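Local coordinates for protein STU0660 (PDB 3ZTH) that probably binds DNA as a large Csn2-type Cas protein taking part in CRISPR-mediated bacterial immunity, and carries bound magnesium ions, at residues L188-S193 / K228-F234. Numbering follows the deposited sequence.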
loop_
_atom_site.group_PDB
_atom_site.type_symbol
_atom_site.label_atom_id
_atom_site.label_comp_id
_atom_site.label_asym_id
_atom_site.label_seq_id
_atom_site.Cartn_x
_atom_site.Cartn_y
_atom_site.Cartn_z
ATOM N N LEU A 188 -13.328 2.548 -32.321
ATOM C CA LEU A 188 -13.579 1.119 -32.420
ATOM C C LEU A 188 -13.370 0.672 -33.866
ATOM O O LEU A 188 -12.838 -0.411 -34.119
ATOM C CB LEU A 188 -15.008 0.804 -31.969
ATOM C CG LEU A 188 -15.467 -0.652 -32.102
ATOM C CD1 LEU A 188 -14.674 -1.551 -31.165
ATOM C CD2 LEU A 188 -16.949 -0.735 -31.798
ATOM N N ASP A 189 -13.777 1.516 -34.813
ATOM C CA ASP A 189 -13.635 1.197 -36.231
ATOM C C ASP A 189 -12.165 0.967 -36.587
ATOM O O ASP A 189 -11.790 -0.097 -37.074
ATOM C CB ASP A 189 -14.194 2.339 -37.090
ATOM C CG ASP A 189 -14.367 1.948 -38.561
ATOM O OD1 ASP A 189 -13.751 0.957 -39.003
ATOM O OD2 ASP A 189 -15.119 2.641 -39.282
ATOM N N HIS A 190 -11.342 1.976 -36.325
ATOM C CA HIS A 190 -9.919 1.923 -36.619
ATOM C C HIS A 190 -9.237 0.753 -35.937
ATOM O O HIS A 190 -8.288 0.193 -36.480
ATOM C CB HIS A 190 -9.245 3.242 -36.214
ATOM C CG HIS A 190 -9.799 4.443 -36.920
ATOM N ND1 HIS A 190 -9.388 5.729 -36.639
ATOM C CD2 HIS A 190 -10.756 4.556 -37.874
ATOM C CE1 HIS A 190 -10.070 6.581 -37.386
ATOM N NE2 HIS A 190 -10.906 5.895 -38.143
ATOM N N LEU A 191 -9.702 0.375 -34.751
ATOM C CA LEU A 191 -9.094 -0.759 -34.073
ATOM C C LEU A 191 -9.474 -2.066 -34.773
ATOM O O LEU A 191 -8.608 -2.862 -35.121
ATOM C CB LEU A 191 -9.528 -0.831 -32.608
ATOM C CG LEU A 191 -8.902 -2.039 -31.889
ATOM C CD1 LEU A 191 -7.421 -1.769 -31.685
ATOM C CD2 LEU A 191 -9.563 -2.295 -30.554
ATOM N N LEU A 192 -10.771 -2.280 -34.988
ATOM C CA LEU A 192 -11.246 -3.502 -35.631
ATOM C C LEU A 192 -10.645 -3.747 -37.001
ATOM O O LEU A 192 -10.575 -4.888 -37.448
ATOM C CB LEU A 192 -12.773 -3.490 -35.757
ATOM C CG LEU A 192 -13.567 -3.579 -34.454
ATOM C CD1 LEU A 192 -15.055 -3.536 -34.739
ATOM C CD2 LEU A 192 -13.211 -4.868 -33.736
ATOM N N SER A 193 -10.208 -2.681 -37.664
ATOM C CA SER A 193 -9.635 -2.803 -39.002
ATOM C C SER A 193 -8.282 -3.485 -38.960
ATOM O O SER A 193 -7.672 -3.746 -39.997
ATOM C CB SER A 193 -9.483 -1.423 -39.652
ATOM O OG SER A 193 -8.507 -0.642 -38.984
ATOM N N LYS A 228 -19.426 -4.584 -41.646
ATOM C CA LYS A 228 -18.043 -4.444 -42.072
ATOM C C LYS A 228 -17.113 -5.387 -41.332
ATOM O O LYS A 228 -16.127 -5.863 -41.894
ATOM C CB LYS A 228 -17.591 -3.003 -41.863
ATOM C CG LYS A 228 -16.135 -2.755 -42.122
ATOM C CD LYS A 228 -15.830 -1.276 -41.992
ATOM C CE LYS A 228 -14.363 -0.979 -42.266
ATOM N NZ LYS A 228 -14.057 0.464 -42.028
ATOM N N TYR A 229 -17.433 -5.656 -40.072
ATOM C CA TYR A 229 -16.620 -6.534 -39.246
ATOM C C TYR A 229 -17.434 -7.715 -38.747
ATOM O O TYR A 229 -18.144 -7.621 -37.751
ATOM C CB TYR A 229 -16.060 -5.761 -38.058
ATOM C CG TYR A 229 -15.168 -4.609 -38.450
ATOM C CD1 TYR A 229 -13.894 -4.831 -38.976
ATOM C CD2 TYR A 229 -15.603 -3.292 -38.307
ATOM C CE1 TYR A 229 -13.073 -3.769 -39.350
ATOM C CE2 TYR A 229 -14.794 -2.222 -38.677
ATOM C CZ TYR A 229 -13.532 -2.466 -39.196
ATOM O OH TYR A 229 -12.739 -1.403 -39.557
ATOM N N PRO A 230 -17.332 -8.852 -39.435
ATOM C CA PRO A 230 -18.066 -10.064 -39.056
ATOM C C PRO A 230 -17.850 -10.421 -37.592
ATOM O O PRO A 230 -18.712 -11.011 -36.944
ATOM C CB PRO A 230 -17.472 -11.125 -39.982
ATOM C CG PRO A 230 -17.098 -10.334 -41.201
ATOM C CD PRO A 230 -16.479 -9.091 -40.613
ATOM N N ASN A 231 -16.687 -10.043 -37.082
ATOM C CA ASN A 231 -16.298 -10.352 -35.716
ATOM C C ASN A 231 -16.890 -9.444 -34.640
ATOM O O ASN A 231 -16.561 -9.585 -33.463
ATOM C CB ASN A 231 -14.766 -10.342 -35.627
ATOM C CG ASN A 231 -14.157 -9.042 -36.143
ATOM O OD1 ASN A 231 -14.600 -8.496 -37.156
ATOM N ND2 ASN A 231 -13.128 -8.551 -35.456
ATOM N N LEU A 232 -17.770 -8.533 -35.035
ATOM C CA LEU A 232 -18.365 -7.600 -34.082
ATOM C C LEU A 232 -19.797 -7.928 -33.690
ATOM O O LEU A 232 -20.629 -8.225 -34.542
ATOM C CB LEU A 232 -18.315 -6.183 -34.651
ATOM C CG LEU A 232 -18.885 -5.054 -33.794
ATOM C CD1 LEU A 232 -18.198 -5.049 -32.433
ATOM C CD2 LEU A 232 -18.679 -3.722 -34.513
ATOM N N THR A 233 -20.080 -7.859 -32.394
ATOM C CA THR A 233 -21.420 -8.128 -31.886
ATOM C C THR A 233 -21.870 -7.066 -30.884
ATOM O O THR A 233 -21.136 -6.695 -29.963
ATOM C CB THR A 233 -21.510 -9.506 -31.197
ATOM O OG1 THR A 233 -21.288 -10.538 -32.165
ATOM C CG2 THR A 233 -22.883 -9.702 -30.580
ATOM N N PHE A 234 -23.091 -6.585 -31.086
ATOM C CA PHE A 234 -23.692 -5.577 -30.223
ATOM C C PHE A 234 -24.916 -6.138 -29.478
ATOM O O PHE A 234 -25.731 -6.859 -30.057
ATOM C CB PHE A 234 -24.142 -4.380 -31.069
ATOM C CG PHE A 234 -23.056 -3.381 -31.357
ATOM C CD1 PHE A 234 -22.692 -2.439 -30.406
ATOM C CD2 PHE A 234 -22.434 -3.346 -32.604
ATOM C CE1 PHE A 234 -21.721 -1.468 -30.696
ATOM C CE2 PHE A 234 -21.466 -2.385 -32.902
ATOM C CZ PHE A 234 -21.112 -1.448 -31.950
HETATM O O HOH W 1 -16.067 2.740 -42.166
#
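Polar contacts converge on Asp189, one turn before the C-terminal end of helix 177-192. Its OD1 accepts a short hydrogen bond from the hydroxyl of Tyr229 (OH to OD1, 2.6 Å) and forms a salt bridge with Lys228, whose extended all-t side chain lets NZ donate a hydrogen bond to the same OD1 at 3.1 Å. Water 1 closes a second path between the two charges, donating to Asp189 OD2 and accepting from Lys228 NZ, 3.0 Å from each. The Tyr229 ring lies flat against the helix end: Leu192 CB sits 3.5 Å from the ring centroid, almost on its normal, a CH-pi contact, while Asp189 OD1 approaches the ring edge near its plane. Deeper in, the packing is mainly apolar. Leu192 CD1 meets Leu232 CD2 at 3.6 Å, and Leu188, one helical turn earlier, reaches with CD2 to Phe234 CZ at 4.2 Å; Leu225 of helix 212-228 also touches Leu232. A type I beta turn from Tyr229 to Leu232, closed by Leu232 N to Tyr229 O at 2.9 Å, redirects the chain from helix 212-228 into strand 232-237. Asn231 ND2 is hydrogen-bonded to Glu197 O, tying this turn to the chain just before the neighbouring strand 199-204. A helix packed against the parallel strands of a mixed sheet, beside the turn leading from helix 212-228 into strand 232-237, is characteristic of the alpha/beta core of the P-loop NTPase clan, to which this Csn2 family is assigned.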